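Side-chain contact in serine proteinase inhibitor 1 (PDB 6BJ5), which inhibits serine proteases as a member of the serpin family and is important for the virulence of myxoma virus: residues 20-23 with 24-27. Sequence-based numbering, arbitrary orientation.
Sequences IYHK and PTTT
The imidazole of His-22 meets the hydroxyl of Thr-25 within the tight turn that follows its strand, illustrating how side chains can reinforce a hairpin already closed by its backbone. Thr-25 OG1 sits at the ring edge, 2.8 Å from His-22 ND1, in a hydrogen bond whose donor may be either residue. A second hydrogen bond joins the same hydroxyl to Thr-27 OG1 at 2.8 Å, linking the side chains of the bridged pair. With CG swung opposite the backbone N (chi1 -176°), the imidazole lies alongside the turn, where Pro-24 CD makes a CH-pi contact over one face, 3.8 Å from the centroid of the His-22 ring.

Backbone bonds define the motif, a beta hairpin with a G1 beta bulge, in which Thr-26 and Thr-27 both face His-22; Thr-26 adopts the left-handed conformation (phi 48°, psi 56°). His-22 N donates to Thr-27 O at 2.7 Å, and Thr-27 N returns a longer bond of 3.3 Å to His-22 O. Inside the loop, Thr-26 N donates a hydrogen bond to Lys-23 O at 3.3 Å, from above the carbonyl plane. The hairpin joins strands 16-22 and 27-34 in this C-terminal piece of the serpin. In the larger serpin chain, the carboxylate of Asp-68 is hydrogen-bonded to His-22 NE2, while Glu-202 is hydrogen-bonded to Tyr-21 OH and forms a salt bridge with Lys-23 NZ.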
ATOM      1  N   ILE B  20       1.141  -7.877  -3.339  1.00 24.81           N
ATOM      2  CA  ILE B  20       1.287  -7.625  -4.762  1.00 25.09           C
ATOM      3  C   ILE B  20       2.623  -6.930  -4.942  1.00 30.50           C
ATOM      4  O   ILE B  20       2.833  -5.840  -4.400  1.00 41.98           O
ATOM      5  CB  ILE B  20       0.133  -6.781  -5.312  1.00 26.46           C
ATOM      6  CG1 ILE B  20      -1.176  -7.569  -5.230  1.00 22.55           C
ATOM      7  CG2 ILE B  20       0.437  -6.352  -6.734  1.00 24.46           C
ATOM      8  CD1 ILE B  20      -2.385  -6.780  -5.656  1.00 17.55           C
ATOM      9  N   TYR B  21       3.533  -7.569  -5.678  1.00 26.21           N
ATOM     10  CA  TYR B  21       4.914  -7.117  -5.776  1.00 31.83           C
ATOM     11  C   TYR B  21       5.353  -7.062  -7.237  1.00 45.82           C
ATOM     12  O   TYR B  21       4.766  -7.706  -8.114  1.00 48.02           O
ATOM     13  CB  TYR B  21       5.854  -8.016  -4.945  1.00 36.22           C
ATOM     14  CG  TYR B  21       6.338  -9.280  -5.619  1.00 44.72           C
ATOM     15  CD1 TYR B  21       7.631  -9.364  -6.117  1.00 53.66           C
ATOM     16  CD2 TYR B  21       5.528 -10.403  -5.710  1.00 53.91           C
ATOM     17  CE1 TYR B  21       8.100 -10.522  -6.723  1.00 60.20           C
ATOM     18  CE2 TYR B  21       5.980 -11.566  -6.317  1.00 64.79           C
ATOM     19  CZ  TYR B  21       7.273 -11.621  -6.827  1.00 68.35           C
ATOM     20  OH  TYR B  21       7.747 -12.767  -7.441  1.00 68.04           O
ATOM     21  N   HIS B  22       6.389  -6.255  -7.485  1.00 43.45           N
ATOM     22  CA  HIS B  22       6.958  -6.051  -8.815  1.00 38.78           C
ATOM     23  C   HIS B  22       8.145  -7.000  -8.962  1.00 42.27           C
ATOM     24  O   HIS B  22       9.103  -6.906  -8.187  1.00 39.50           O
ATOM     25  CB  HIS B  22       7.374  -4.590  -8.960  1.00 40.86           C
ATOM     26  CG  HIS B  22       7.889  -4.201 -10.309  1.00 40.73           C
ATOM     27  ND1 HIS B  22       9.229  -3.995 -10.560  1.00 37.44           N
ATOM     28  CD2 HIS B  22       7.239  -3.890 -11.457  1.00 39.74           C
ATOM     29  CE1 HIS B  22       9.384  -3.619 -11.817  1.00 41.53           C
ATOM     30  NE2 HIS B  22       8.192  -3.547 -12.384  1.00 36.10           N
ATOM     31  N   LYS B  23       8.058  -7.948  -9.923  1.00 32.03           N
ATOM     32  CA  LYS B  23       9.061  -9.016  -9.976  1.00 46.99           C
ATOM     33  C   LYS B  23      10.460  -8.508 -10.320  1.00 44.39           C
ATOM     34  O   LYS B  23      11.401  -8.812  -9.559  1.00 39.96           O
ATOM     35  CB  LYS B  23       8.605 -10.128 -10.936  1.00 55.74           C
ATOM     36  CG  LYS B  23       7.497 -11.050 -10.410  1.00 51.25           C
ATOM     37  CD  LYS B  23       6.967 -12.005 -11.493  1.00 55.52           C
ATOM     38  CE  LYS B  23       7.993 -13.064 -11.913  1.00 55.56           C
ATOM     39  NZ  LYS B  23       8.395 -14.007 -10.827  1.00 56.49           N
ATOM     40  N   PRO B  24      10.678  -7.726 -11.399  1.00 42.07           N
ATOM     41  CA  PRO B  24      12.050  -7.276 -11.711  1.00 45.17           C
ATOM     42  C   PRO B  24      12.796  -6.661 -10.536  1.00 55.66           C
ATOM     43  O   PRO B  24      13.983  -6.953 -10.357  1.00 70.88           O
ATOM     44  CB  PRO B  24      11.827  -6.255 -12.836  1.00 39.49           C
ATOM     45  CG  PRO B  24      10.590  -6.701 -13.505  1.00 34.78           C
ATOM     46  CD  PRO B  24       9.715  -7.259 -12.422  1.00 39.78           C
ATOM     47  N   THR B  25      12.143  -5.854  -9.705  1.00 52.59           N
ATOM     48  CA  THR B  25      12.841  -5.114  -8.661  1.00 54.96           C
ATOM     49  C   THR B  25      12.530  -5.599  -7.251  1.00 54.93           C
ATOM     50  O   THR B  25      13.073  -5.037  -6.290  1.00 46.64           O
ATOM     51  CB  THR B  25      12.505  -3.620  -8.766  1.00 53.23           C
ATOM     52  OG1 THR B  25      11.100  -3.421  -8.539  1.00 51.09           O
ATOM     53  CG2 THR B  25      12.885  -3.081 -10.155  1.00 49.14           C
ATOM     54  N   THR B  26      11.686  -6.626  -7.110  1.00 55.74           N
ATOM     55  CA  THR B  26      11.201  -7.167  -5.829  1.00 43.17           C
ATOM     56  C   THR B  26      10.698  -6.060  -4.892  1.00 35.02           C
ATOM     57  O   THR B  26      11.139  -5.912  -3.747  1.00 35.78           O
ATOM     58  CB  THR B  26      12.288  -8.012  -5.164  1.00 53.69           C
ATOM     59  OG1 THR B  26      12.860  -8.880  -6.149  1.00 61.60           O
ATOM     60  CG2 THR B  26      11.683  -8.894  -4.072  1.00 55.69           C
ATOM     61  N   THR B  27       9.739  -5.285  -5.399  1.00 30.78           N
ATOM     62  CA  THR B  27       9.177  -4.135  -4.699  1.00 28.85           C
ATOM     63  C   THR B  27       7.726  -4.459  -4.352  1.00 33.57           C
ATOM     64  O   THR B  27       6.940  -4.785  -5.245  1.00 26.21           O
ATOM     65  CB  THR B  27       9.246  -2.877  -5.571  1.00 29.59           C
ATOM     66  OG1 THR B  27      10.613  -2.566  -5.872  1.00 44.45           O
ATOM     67  CG2 THR B  27       8.590  -1.667  -4.860  1.00 19.69           C
TER